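PDB 1JO0: RNA-binding protein HI_1333 from Haemophilus influenzae, which is a small CRM-domain (CRS1/YhbY) protein that probably binds RNA. Local coordinates for residues A[8-13]-A[91-96]; A[20-25]-A[35-40]; A[45-50]-A[82-87]. All blocks are in the same frame, centred on the assembly; numbering follows the deposited sequence.

Contact 1. Residues A[8-13]-A[91-96]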
ATOM      1  N   LYS A   8      -5.987   9.580  -6.643  1.00 20.65           N
ATOM      2  CA  LYS A   8      -5.680   8.161  -6.765  1.00 20.85           C
ATOM      3  C   LYS A   8      -4.967   7.868  -8.075  1.00 19.97           C
ATOM      4  O   LYS A   8      -3.987   7.118  -8.138  1.00 19.86           O
ATOM      5  CB  LYS A   8      -7.014   7.414  -6.608  1.00 23.33           C
ATOM      6  CG  LYS A   8      -6.943   5.973  -6.360  1.00 29.84           C
ATOM      7  CD  LYS A   8      -8.250   5.329  -5.892  1.00 35.36           C
ATOM      8  CE  LYS A   8      -8.183   3.845  -5.703  1.00 41.06           C
ATOM      9  NZ  LYS A   8      -9.363   2.977  -5.943  1.00 54.82           N
ATOM     10  N   GLN A   9      -5.445   8.489  -9.166  1.00 19.51           N
ATOM     11  CA  GLN A   9      -4.823   8.246 -10.453  1.00 20.28           C
ATOM     12  C   GLN A   9      -3.418   8.808 -10.490  1.00 18.71           C
ATOM     13  O   GLN A   9      -2.504   8.198 -11.040  1.00 19.62           O
ATOM     14  CB  GLN A   9      -5.653   8.896 -11.552  1.00 22.80           C
ATOM     15  CG  GLN A   9      -5.000   8.923 -12.922  1.00 25.16           C
ATOM     16  CD  GLN A   9      -4.714   7.480 -13.308  1.00 26.06           C
ATOM     17  OE1 GLN A   9      -5.579   6.601 -13.116  1.00 30.22           O
ATOM     18  NE2 GLN A   9      -3.497   7.248 -13.768  1.00 32.78           N
ATOM     19  N   PHE A  10      -3.196   9.991  -9.909  1.00 18.63           N
ATOM     20  CA  PHE A  10      -1.866  10.552  -9.827  1.00 18.14           C
ATOM     21  C   PHE A  10      -0.919   9.543  -9.171  1.00 18.10           C
ATOM     22  O   PHE A  10       0.201   9.307  -9.632  1.00 18.32           O
ATOM     23  CB  PHE A  10      -1.864  11.871  -9.016  1.00 19.43           C
ATOM     24  CG  PHE A  10      -0.456  12.350  -8.722  1.00 19.59           C
ATOM     25  CD1 PHE A  10       0.318  12.983  -9.668  1.00 23.61           C
ATOM     26  CD2 PHE A  10       0.053  12.141  -7.432  1.00 18.80           C
ATOM     27  CE1 PHE A  10       1.608  13.403  -9.337  1.00 28.17           C
ATOM     28  CE2 PHE A  10       1.334  12.554  -7.132  1.00 21.53           C
ATOM     29  CZ  PHE A  10       2.106  13.193  -8.074  1.00 25.61           C
ATOM     30  N   LEU A  11      -1.324   8.975  -8.034  1.00 17.15           N
ATOM     31  CA  LEU A  11      -0.470   8.052  -7.312  1.00 16.46           C
ATOM     32  C   LEU A  11      -0.279   6.730  -8.043  1.00 16.67           C
ATOM     33  O   LEU A  11       0.801   6.173  -7.988  1.00 17.77           O
ATOM     34  CB  LEU A  11      -1.082   7.821  -5.926  1.00 16.84           C
ATOM     35  CG  LEU A  11      -1.111   9.049  -5.006  1.00 16.63           C
ATOM     36  CD1 LEU A  11      -1.950   8.758  -3.793  1.00 18.88           C
ATOM     37  CD2 LEU A  11       0.312   9.474  -4.626  1.00 17.93           C
ATOM     38  N   LYS A  12      -1.306   6.266  -8.736  1.00 17.68           N
ATOM     39  CA  LYS A  12      -1.194   5.070  -9.552  1.00 18.75           C
ATOM     40  C   LYS A  12      -0.114   5.291 -10.600  1.00 19.52           C
ATOM     41  O   LYS A  12       0.742   4.467 -10.840  1.00 20.59           O
ATOM     42  CB  LYS A  12      -2.557   4.824 -10.212  1.00 21.05           C
ATOM     43  CG  LYS A  12      -2.534   3.662 -11.176  1.00 24.27           C
ATOM     44  CD  LYS A  12      -3.902   3.340 -11.735  1.00 27.88           C
ATOM     45  CE  LYS A  12      -3.828   2.394 -12.940  1.00 34.21           C
ATOM     46  NZ  LYS A  12      -5.190   2.003 -13.426  1.00 41.24           N
ATOM     47  N   GLY A  13      -0.126   6.456 -11.240  1.00 19.39           N
ATOM     48  CA  GLY A  13       0.869   6.729 -12.267  1.00 21.87           C
ATOM     49  C   GLY A  13       2.282   6.795 -11.721  1.00 19.30           C
ATOM     50  O   GLY A  13       3.253   6.332 -12.341  1.00 22.46           O
ATOM     51  N   ALA A  91       5.131  15.992   4.294  1.00 23.51           N
ATOM     52  CA  ALA A  91       4.872  15.499   2.953  1.00 20.04           C
ATOM     53  C   ALA A  91       6.152  15.396   2.145  1.00 18.44           C
ATOM     54  O   ALA A  91       6.901  16.340   1.998  1.00 23.24           O
ATOM     55  CB  ALA A  91       3.905  16.338   2.145  1.00 23.72           C
ATOM     56  N   LYS A  92       6.393  14.214   1.619  1.00 19.42           N
ATOM     57  CA  LYS A  92       7.506  13.920   0.720  1.00 20.05           C
ATOM     58  C   LYS A  92       7.014  14.054  -0.721  1.00 18.53           C
ATOM     59  O   LYS A  92       7.738  14.583  -1.571  1.00 21.84           O
ATOM     60  CB  LYS A  92       8.142  12.554   0.992  0.63 21.72           C
ATOM     61  CG  LYS A  92       8.823  12.404   2.348  0.63 18.72           C
ATOM     62  CD  LYS A  92       7.866  11.685   3.284  0.63 21.24           C
ATOM     63  CE  LYS A  92       8.461  11.268   4.593  0.63 21.89           C
ATOM     64  NZ  LYS A  92       9.740  10.529   4.599  0.63 32.30           N
ATOM     65  N   ILE A  93       5.816  13.583  -1.004  1.00 18.14           N
ATOM     66  CA  ILE A  93       5.247  13.591  -2.336  1.00 16.45           C
ATOM     67  C   ILE A  93       4.196  14.691  -2.407  1.00 16.32           C
ATOM     68  O   ILE A  93       3.317  14.794  -1.565  1.00 18.25           O
ATOM     69  CB  ILE A  93       4.631  12.219  -2.668  1.00 18.51           C
ATOM     70  CG1 ILE A  93       5.679  11.108  -2.719  1.00 22.30           C
ATOM     71  CG2 ILE A  93       3.806  12.290  -3.946  1.00 22.43           C
ATOM     72  CD1 ILE A  93       5.082   9.717  -2.775  1.00 24.71           C
ATOM     73  N   GLN A  94       4.283  15.509  -3.452  1.00 16.62           N
ATOM     74  CA  GLN A  94       3.298  16.568  -3.735  1.00 18.98           C
ATOM     75  C   GLN A  94       2.057  15.955  -4.342  1.00 19.83           C
ATOM     76  O   GLN A  94       2.149  15.511  -5.474  1.00 26.44           O
ATOM     77  CB  GLN A  94       3.877  17.597  -4.706  1.00 19.65           C
ATOM     78  CG  GLN A  94       5.071  18.336  -4.071  1.00 23.16           C
ATOM     79  CD  GLN A  94       5.555  19.421  -5.010  1.00 25.04           C
ATOM     80  OE1 GLN A  94       4.759  20.091  -5.686  1.00 32.42           O
ATOM     81  NE2 GLN A  94       6.851  19.597  -5.071  1.00 26.42           N
ATOM     82  N   LEU A  95       0.970  15.943  -3.577  1.00 22.22           N
ATOM     83  CA  LEU A  95      -0.265  15.376  -4.093  1.00 23.21           C
ATOM     84  C   LEU A  95      -1.095  16.480  -4.694  1.00 27.99           C
ATOM     85  O   LEU A  95      -1.221  17.559  -4.117  1.00 35.34           O
ATOM     86  CB  LEU A  95      -1.011  14.676  -2.966  1.00 27.90           C
ATOM     87  CG  LEU A  95      -2.184  13.779  -3.187  1.00 24.58           C
ATOM     88  CD1 LEU A  95      -1.762  12.459  -3.799  1.00 28.95           C
ATOM     89  CD2 LEU A  95      -2.874  13.521  -1.844  1.00 25.11           C
ATOM     90  N   PRO A  96      -1.710  16.227  -5.841  1.00 28.43           N
ATOM     91  CA  PRO A  96      -2.563  17.238  -6.453  1.00 32.98           C
ATOM     92  C   PRO A  96      -3.736  17.605  -5.553  1.00 30.17           C
ATOM     93  O   PRO A  96      -4.200  16.771  -4.775  1.00 28.10           O
ATOM     94  CB  PRO A  96      -3.194  16.546  -7.671  1.00 38.81           C
ATOM     95  CG  PRO A  96      -2.410  15.297  -7.846  1.00 36.90           C
ATOM     96  CD  PRO A  96      -1.671  14.976  -6.590  1.00 29.96           C
TER
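Phe10 of helix 5-15 and Pro96 of the C-terminal tail make the main contact where this CRM domain brings its first helix against its last residues. The tail is extended here, without regular secondary structure, and meets the helix through side chains. Phe10 CB points toward the tail and CG stands anti to the backbone N (chi1 170°). Pro96 covers one face of the Phe10 ring, displaced toward the rim: CD lies 3.8 Å from the ring centroid in a CH-pi contact, 27° off the ring normal, while Pro96 CG sits near Phe10 CB and CG. On the far side of the ring from its root, Phe10 CE2 meets Ile93 CG2 at the edge, 4.0 Å away, and Phe10 CZ lies 3.5 Å from the carbonyl oxygen Gln94 O, which approaches obliquely.

Leu11, the next residue of the helix, is the buried one. Its side chain crosses that of Leu95 at about a right angle, and a single methyl, Leu95 CD1, touches the whole isobutyl fork. Tyr85 of strand 81-85 touches both leucines, tying this surface contact to the sheet, and the tail is further held where Pro96 O accepts a hydrogen bond from Gln7 NE2. Leu95 CG stands anti to its backbone N (chi1 -169°), and beyond it CD1 comes to 3.7 Å from Leu11 CG.

Contact 2. Residues A[20-25]-A[35-40]; sequences PVVMLG and AEIENA
Val22 of strand 22-24 packs under helix 31-44, the first strand and the helix of a beta-alpha-beta unit completed by strand 46-51. The short strand and helix axes approach to 9.0 Å and run nearly antiparallel, at 158°.

The apolar part centres on Val22. Its CG1 is anti to the backbone N (chi1 180°) and meets Ile37 CG1 at 3.9 Å, the two side chains crossing at about a right angle. The other methyl, Val22 CG2, lies against the helix backbone, 3.9 Å from Glu36 O, and also reaches Ala40 CB. That alanine methyl is shared with Val21, whose CG2 approaches it to 3.8 Å. Behind these residues Ile37 touches Ile66 of helix 56-70, and Ala40 touches Ile47 of the neighbouring strand.

The polar part runs through water. Glu36 extends beyond CG and brings its carboxylate alongside the strand, facing Val21 O and Met23 N, and OE2 accepts hydrogen bonds from two waters. One, 2.7 Å from Glu36 OE2, also donates to Val21 O; the other, 2.6 Å from Glu36 OE2, accepts from Met23 N. Glu36 OE2 also lies 4.0 Å from Val22 CG1.

The direct contacts are apolar, made by the valine methyls on Ile37 CG1, Ala40 CB and the helix backbone, while one carboxylate oxygen links helix and strand backbone through two waters, which would probably favour the charged form of Glu36.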
ATOM      1  N   PRO A  20       8.297  -2.850  -5.257  1.00 18.53           N
ATOM      2  CA  PRO A  20       7.796  -3.209  -3.924  1.00 19.08           C
ATOM      3  C   PRO A  20       8.843  -2.975  -2.826  1.00 18.47           C
ATOM      4  O   PRO A  20      10.004  -3.301  -3.004  1.00 21.50           O
ATOM      5  CB  PRO A  20       7.508  -4.701  -4.078  1.00 21.82           C
ATOM      6  CG  PRO A  20       7.312  -4.954  -5.510  1.00 22.37           C
ATOM      7  CD  PRO A  20       8.190  -3.969  -6.226  1.00 19.79           C
ATOM      8  N   VAL A  21       8.451  -2.417  -1.697  1.00 18.17           N
ATOM      9  CA  VAL A  21       9.278  -2.254  -0.510  1.00 19.36           C
ATOM     10  C   VAL A  21       8.917  -3.226   0.621  1.00 19.55           C
ATOM     11  O   VAL A  21       9.646  -3.237   1.613  1.00 23.22           O
ATOM     12  CB  VAL A  21       9.246  -0.777  -0.042  1.00 21.20           C
ATOM     13  CG1 VAL A  21       9.938   0.107  -1.085  1.00 24.17           C
ATOM     14  CG2 VAL A  21       7.845  -0.237   0.215  1.00 20.60           C
ATOM     15  N   VAL A  22       7.840  -3.991   0.500  1.00 18.68           N
ATOM     16  CA  VAL A  22       7.481  -5.029   1.452  1.00 18.91           C
ATOM     17  C   VAL A  22       7.014  -6.232   0.645  1.00 19.65           C
ATOM     18  O   VAL A  22       6.288  -6.066  -0.339  1.00 20.39           O
ATOM     19  CB  VAL A  22       6.371  -4.585   2.427  1.00 18.80           C
ATOM     20  CG1 VAL A  22       5.998  -5.689   3.415  1.00 19.40           C
ATOM     21  CG2 VAL A  22       6.797  -3.313   3.159  1.00 21.00           C
ATOM     22  N   MET A  23       7.408  -7.393   1.118  1.00 21.87           N
ATOM     23  CA  MET A  23       6.939  -8.614   0.475  1.00 24.72           C
ATOM     24  C   MET A  23       6.367  -9.486   1.585  1.00 24.05           C
ATOM     25  O   MET A  23       7.001  -9.662   2.616  1.00 30.09           O
ATOM     26  CB  MET A  23       8.043  -9.278  -0.344  0.53 31.87           C
ATOM     27  CG  MET A  23       8.590  -8.412  -1.485  0.53 33.65           C
ATOM     28  SD  MET A  23       9.458  -9.253  -2.815  0.53 68.21           S
ATOM     29  CE  MET A  23       9.350 -10.965  -2.309  0.53 64.36           C
ATOM     30  N   LEU A  24       5.172  -9.995   1.296  1.00 23.91           N
ATOM     31  CA  LEU A  24       4.598 -11.054   2.087  1.00 27.67           C
ATOM     32  C   LEU A  24       4.874 -12.432   1.492  1.00 32.29           C
ATOM     33  O   LEU A  24       4.900 -12.603   0.278  1.00 43.95           O
ATOM     34  CB  LEU A  24       3.074 -11.058   2.160  1.00 29.05           C
ATOM     35  CG  LEU A  24       2.564 -10.073   3.228  1.00 29.26           C
ATOM     36  CD1 LEU A  24       2.938  -8.671   2.793  1.00 27.57           C
ATOM     37  CD2 LEU A  24       1.071 -10.252   3.429  1.00 37.96           C
ATOM     38  N   GLY A  25       5.009 -13.399   2.377  1.00 37.42           N
ATOM     39  CA  GLY A  25       5.141 -14.795   2.045  1.00 44.73           C
ATOM     40  C   GLY A  25       4.040 -15.631   2.684  1.00 50.35           C
ATOM     41  O   GLY A  25       2.974 -15.120   3.050  1.00 45.64           O
ATOM     42  N   ALA A  35       4.723  -4.222  10.812  1.00 21.66           N
ATOM     43  CA  ALA A  35       5.701  -3.182  11.157  1.00 23.72           C
ATOM     44  C   ALA A  35       6.460  -2.703   9.943  1.00 20.79           C
ATOM     45  O   ALA A  35       6.790  -1.513   9.853  1.00 21.70           O
ATOM     46  CB  ALA A  35       6.612  -3.731  12.257  1.00 31.49           C
ATOM     47  N   GLU A  36       6.768  -3.566   9.012  1.00 21.27           N
ATOM     48  CA  GLU A  36       7.484  -3.184   7.794  1.00 19.83           C
ATOM     49  C   GLU A  36       6.570  -2.264   6.983  1.00 16.55           C
ATOM     50  O   GLU A  36       7.058  -1.284   6.446  1.00 17.71           O
ATOM     51  CB  GLU A  36       7.892  -4.372   6.955  1.00 21.36           C
ATOM     52  CG  GLU A  36       9.018  -5.294   7.471  1.00 24.92           C
ATOM     53  CD  GLU A  36       9.152  -6.437   6.472  1.00 29.34           C
ATOM     54  OE1 GLU A  36       8.905  -7.612   6.797  1.00 37.40           O
ATOM     55  OE2 GLU A  36       9.506  -6.127   5.308  1.00 29.09           O
ATOM     56  N   ILE A  37       5.281  -2.567   6.920  1.00 17.43           N
ATOM     57  CA  ILE A  37       4.353  -1.717   6.155  1.00 15.91           C
ATOM     58  C   ILE A  37       4.236  -0.375   6.839  1.00 16.77           C
ATOM     59  O   ILE A  37       4.272   0.673   6.159  1.00 17.86           O
ATOM     60  CB  ILE A  37       3.003  -2.420   5.968  1.00 15.90           C
ATOM     61  CG1 ILE A  37       3.172  -3.668   5.076  1.00 17.72           C
ATOM     62  CG2 ILE A  37       1.985  -1.492   5.367  1.00 17.30           C
ATOM     63  CD1 ILE A  37       1.946  -4.570   5.050  1.00 20.03           C
ATOM     64  N   GLU A  38       4.101  -0.329   8.135  1.00 18.30           N
ATOM     65  CA  GLU A  38       4.062   0.965   8.828  1.00 18.64           C
ATOM     66  C   GLU A  38       5.307   1.806   8.578  1.00 18.71           C
ATOM     67  O   GLU A  38       5.223   2.981   8.317  1.00 19.17           O
ATOM     68  CB  GLU A  38       3.985   0.745  10.333  1.00 20.37           C
ATOM     69  CG  GLU A  38       2.601   0.584  10.819  1.00 26.49           C
ATOM     70  CD  GLU A  38       1.758   1.865  10.771  1.00 28.51           C
ATOM     71  OE1 GLU A  38       0.544   1.702  10.626  1.00 28.99           O
ATOM     72  OE2 GLU A  38       2.255   3.000  10.889  1.00 27.12           O
ATOM     73  N   ASN A  39       6.467   1.167   8.667  1.00 18.74           N
ATOM     74  CA  ASN A  39       7.734   1.823   8.458  1.00 19.40           C
ATOM     75  C   ASN A  39       7.762   2.422   7.065  1.00 18.86           C
ATOM     76  O   ASN A  39       8.185   3.541   6.813  1.00 19.78           O
ATOM     77  CB  ASN A  39       8.868   0.839   8.686  1.00 22.08           C
ATOM     78  CG  ASN A  39      10.222   1.495   8.492  1.00 22.10           C
ATOM     79  OD1 ASN A  39      10.588   2.463   9.163  1.00 23.38           O
ATOM     80  ND2 ASN A  39      10.989   0.948   7.569  1.00 27.57           N
ATOM     81  N   ALA A  40       7.365   1.626   6.083  1.00 17.58           N
ATOM     82  CA  ALA A  40       7.381   2.029   4.688  1.00 16.83           C
ATOM     83  C   ALA A  40       6.427   3.184   4.413  1.00 15.31           C
ATOM     84  O   ALA A  40       6.746   4.154   3.737  1.00 16.63           O
ATOM     85  CB  ALA A  40       7.063   0.810   3.828  1.00 18.75           C
TER
HETATM   86  O   HOH W   1      10.405  -3.738   4.327  1.00 34.31           O
HETATM   87  O   HOH W   2       9.528  -7.386   3.081  1.00 27.08           O

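Contact 3. Residues A[45-50]-A[82-87]; sequences ELIKVK and LVLYRP
Residues 46-49 pair with 82-85 as antiparallel central strands of the mixed sheet, their short axes 4.7 Å apart at 150°, with Ile47 and Leu84, and Val49 and Leu82, as hydrogen-bonded pairs that each exchange two backbone bonds, and Leu46 with Tyr85 and Lys48 with Val83 as non-hydrogen-bonded ones.

On one face, Leu46 CD1 packs on Val83 CG1 at 3.7 Å, the two side chains crossing obliquely. Lys48 and Val83 instead lie side by side, pointing the same way, with Lys48 CG against Val83 CG2; the amine goes on to Leu18 O. Helix 5-15 covers this face, touching Leu46, Val83 and Tyr85. On the other face Val49 CG2 meets Leu84 CD1 at 4.0 Å, and Ile47 CG1, placed between the backbone N and carbonyl carbon (chi1 69°), rests on Leu84 CB at the same distance. Ile47 also faces helix 31-44.

Glu45 leaves that helix with positive phi (72°). Beyond the paired strands, Arg86 N donates to Glu45 O (3.0 Å). Glu45 CB lies 3.9 Å from Tyr85 CE1. A water in the plane of the tyrosine ring, at its edge, sits 2.6 Å from Tyr85 OH and donates weakly to Glu45 OE2. The main partners of this buried carboxylate are backbone N-H groups, Lys92 and Ile93 at OE1 and Ser88 at OE2. Three such donors would stabilise a charged Glu45, which thereby fastens the chain following strand 81-85 to the start of strand 46-51.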
ATOM      1  N   GLU A  45       5.291   7.242   2.123  1.00 15.56           N
ATOM      2  CA  GLU A  45       3.893   7.661   1.903  1.00 14.51           C
ATOM      3  C   GLU A  45       3.215   6.753   0.879  1.00 14.24           C
ATOM      4  O   GLU A  45       2.164   6.161   1.196  1.00 15.20           O
ATOM      5  CB  GLU A  45       3.790   9.136   1.463  1.00 16.19           C
ATOM      6  CG  GLU A  45       4.252  10.105   2.525  1.00 20.96           C
ATOM      7  CD  GLU A  45       4.064  11.533   2.015  1.00 23.13           C
ATOM      8  OE1 GLU A  45       4.641  11.866   0.969  1.00 22.55           O
ATOM      9  OE2 GLU A  45       3.320  12.323   2.640  1.00 35.69           O
ATOM     10  N   LEU A  46       3.748   6.634  -0.315  1.00 14.84           N
ATOM     11  CA  LEU A  46       3.273   5.780  -1.416  1.00 13.47           C
ATOM     12  C   LEU A  46       4.124   4.535  -1.466  1.00 13.60           C
ATOM     13  O   LEU A  46       5.341   4.654  -1.608  1.00 16.01           O
ATOM     14  CB  LEU A  46       3.372   6.490  -2.745  1.00 14.88           C
ATOM     15  CG  LEU A  46       2.915   5.716  -3.988  1.00 14.37           C
ATOM     16  CD1 LEU A  46       1.438   5.357  -3.903  1.00 16.23           C
ATOM     17  CD2 LEU A  46       3.221   6.518  -5.223  1.00 17.29           C
ATOM     18  N   ILE A  47       3.498   3.372  -1.325  1.00 14.05           N
ATOM     19  CA  ILE A  47       4.235   2.111  -1.276  1.00 14.33           C
ATOM     20  C   ILE A  47       3.557   1.037  -2.139  1.00 14.33           C
ATOM     21  O   ILE A  47       2.332   1.057  -2.339  1.00 14.83           O
ATOM     22  CB  ILE A  47       4.414   1.584   0.174  1.00 15.38           C
ATOM     23  CG1 ILE A  47       3.099   1.117   0.801  1.00 15.66           C
ATOM     24  CG2 ILE A  47       5.133   2.640   1.022  1.00 19.00           C
ATOM     25  CD1 ILE A  47       3.323   0.401   2.117  1.00 18.56           C
ATOM     26  N   LYS A  48       4.388   0.092  -2.526  1.00 15.78           N
ATOM     27  CA  LYS A  48       3.944  -1.163  -3.147  1.00 15.57           C
ATOM     28  C   LYS A  48       4.295  -2.330  -2.234  1.00 15.93           C
ATOM     29  O   LYS A  48       5.401  -2.457  -1.777  1.00 17.03           O
ATOM     30  CB  LYS A  48       4.663  -1.359  -4.450  1.00 19.48           C
ATOM     31  CG  LYS A  48       4.049  -0.740  -5.651  1.00 26.53           C
ATOM     32  CD  LYS A  48       4.808  -1.239  -6.910  1.00 28.68           C
ATOM     33  CE  LYS A  48       4.194  -0.599  -8.082  1.00 23.20           C
ATOM     34  NZ  LYS A  48       5.047  -0.799  -9.261  1.00 20.19           N
ATOM     35  N   VAL A  49       3.291  -3.179  -2.001  1.00 16.04           N
ATOM     36  CA  VAL A  49       3.417  -4.359  -1.159  1.00 16.47           C
ATOM     37  C   VAL A  49       3.138  -5.551  -2.071  1.00 17.55           C
ATOM     38  O   VAL A  49       2.111  -5.610  -2.762  1.00 20.89           O
ATOM     39  CB  VAL A  49       2.410  -4.356   0.013  1.00 17.98           C
ATOM     40  CG1 VAL A  49       2.510  -5.628   0.834  1.00 19.80           C
ATOM     41  CG2 VAL A  49       2.618  -3.125   0.871  1.00 19.41           C
ATOM     42  N   LYS A  50       4.062  -6.491  -2.126  1.00 18.48           N
ATOM     43  CA  LYS A  50       3.921  -7.676  -2.948  1.00 19.63           C
ATOM     44  C   LYS A  50       3.230  -8.767  -2.144  1.00 19.89           C
ATOM     45  O   LYS A  50       3.645  -9.069  -1.022  1.00 21.26           O
ATOM     46  CB  LYS A  50       5.269  -8.180  -3.485  0.50 22.41           C
ATOM     47  CG  LYS A  50       5.162  -9.225  -4.582  0.50 22.89           C
ATOM     48  CD  LYS A  50       6.534  -9.468  -5.222  0.50 27.44           C
ATOM     49  CE  LYS A  50       6.562 -10.716  -6.077  0.50 29.74           C
ATOM     50  NZ  LYS A  50       6.660 -10.457  -7.531  0.50 49.74           N
ATOM     51  N   LEU A  82      -0.141  -4.674  -4.257  1.00 17.37           N
ATOM     52  CA  LEU A  82      -1.002  -3.705  -3.606  1.00 17.91           C
ATOM     53  C   LEU A  82      -0.300  -2.355  -3.527  1.00 16.01           C
ATOM     54  O   LEU A  82       0.763  -2.279  -2.927  1.00 18.95           O
ATOM     55  CB  LEU A  82      -1.300  -4.097  -2.167  0.53 19.91           C
ATOM     56  CG  LEU A  82      -1.835  -5.501  -1.865  0.53 18.29           C
ATOM     57  CD1 LEU A  82      -2.108  -5.610  -0.375  0.53 18.01           C
ATOM     58  CD2 LEU A  82      -3.042  -5.787  -2.724  0.53 22.83           C
ATOM     59  N   VAL A  83      -0.907  -1.315  -4.061  1.00 15.42           N
ATOM     60  CA  VAL A  83      -0.355   0.024  -3.970  1.00 15.17           C
ATOM     61  C   VAL A  83      -1.166   0.785  -2.918  1.00 14.75           C
ATOM     62  O   VAL A  83      -2.413   0.814  -3.000  1.00 16.05           O
ATOM     63  CB  VAL A  83      -0.434   0.743  -5.319  1.00 16.53           C
ATOM     64  CG1 VAL A  83       0.223   2.119  -5.177  1.00 17.23           C
ATOM     65  CG2 VAL A  83       0.220  -0.062  -6.464  1.00 19.13           C
ATOM     66  N   LEU A  84      -0.490   1.347  -1.939  1.00 14.56           N
ATOM     67  CA  LEU A  84      -1.110   1.971  -0.775  1.00 14.41           C
ATOM     68  C   LEU A  84      -0.545   3.375  -0.560  1.00 14.25           C
ATOM     69  O   LEU A  84       0.626   3.606  -0.912  1.00 15.14           O
ATOM     70  CB  LEU A  84      -0.882   1.153   0.470  1.00 17.06           C
ATOM     71  CG  LEU A  84      -1.375  -0.279   0.485  1.00 21.02           C
ATOM     72  CD1 LEU A  84      -0.690  -1.080   1.573  1.00 29.94           C
ATOM     73  CD2 LEU A  84      -2.864  -0.271   0.694  1.00 28.50           C
ATOM     74  N   TYR A  85      -1.315   4.246   0.049  1.00 14.82           N
ATOM     75  CA  TYR A  85      -0.852   5.598   0.336  1.00 14.18           C
ATOM     76  C   TYR A  85      -1.352   6.090   1.674  1.00 13.88           C
ATOM     77  O   TYR A  85      -2.544   5.952   1.966  1.00 15.98           O
ATOM     78  CB  TYR A  85      -1.276   6.576  -0.758  1.00 14.89           C
ATOM     79  CG  TYR A  85      -0.985   8.024  -0.460  1.00 14.41           C
ATOM     80  CD1 TYR A  85       0.276   8.581  -0.697  1.00 14.73           C
ATOM     81  CD2 TYR A  85      -1.954   8.883   0.051  1.00 15.54           C
ATOM     82  CE1 TYR A  85       0.518   9.921  -0.416  1.00 15.82           C
ATOM     83  CE2 TYR A  85      -1.710  10.206   0.320  1.00 15.39           C
ATOM     84  CZ  TYR A  85      -0.474  10.730   0.086  1.00 15.75           C
ATOM     85  OH  TYR A  85      -0.225  12.051   0.343  1.00 17.96           O
ATOM     86  N   ARG A  86      -0.462   6.701   2.460  1.00 14.31           N
ATOM     87  CA  ARG A  86      -0.917   7.413   3.647  1.00 14.64           C
ATOM     88  C   ARG A  86      -0.104   8.713   3.778  1.00 14.71           C
ATOM     89  O   ARG A  86       1.128   8.609   3.670  1.00 15.44           O
ATOM     90  CB  ARG A  86      -0.730   6.584   4.895  1.00 15.01           C
ATOM     91  CG  ARG A  86      -1.392   7.146   6.136  1.00 16.89           C
ATOM     92  CD  ARG A  86      -1.223   6.223   7.315  1.00 17.08           C
ATOM     93  NE  ARG A  86       0.136   6.136   7.806  1.00 18.28           N
ATOM     94  CZ  ARG A  86       0.611   5.188   8.602  1.00 17.90           C
ATOM     95  NH1 ARG A  86      -0.148   4.167   9.005  1.00 18.74           N
ATOM     96  NH2 ARG A  86       1.887   5.277   8.973  1.00 21.05           N
ATOM     97  N   PRO A  87      -0.733   9.850   3.983  1.00 15.33           N
ATOM     98  CA  PRO A  87       0.039  11.091   4.054  1.00 15.72           C
ATOM     99  C   PRO A  87       0.855  11.166   5.338  1.00 17.81           C
ATOM    100  O   PRO A  87       0.456  10.656   6.369  1.00 20.99           O
ATOM    101  CB  PRO A  87      -1.052  12.168   4.005  1.00 18.11           C
ATOM    102  CG  PRO A  87      -2.248  11.502   4.614  1.00 17.20           C
ATOM    103  CD  PRO A  87      -2.172  10.073   4.152  1.00 16.66           C
TER
HETATM  104  O   HOH W   3       2.037  13.275   0.251  1.00 23.13           O

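How the contacts relate
Contact 1 spans nearly the whole chain, joining helix 5-15 to the C-terminal tail, and both other contacts fall between its segments in sequence: contact 2 comes first, then contact 3. Contact 3 lies at the middle, its centre 9 Å from that of contact 2 and 11 Å from that of contact 1, whereas contacts 1 and 2 flank the middle of the molecule, their centres about 19 Å apart. Strand 46-51 joins contacts 2 and 3 in one sheet, through Val22 O with Lys50 N and Leu24 N with Lys50 O. Tyr85 and Glu45 carry contact 3 over to contact 1. The sheet, the helices on its two faces and the tail thus form one compact CRM domain.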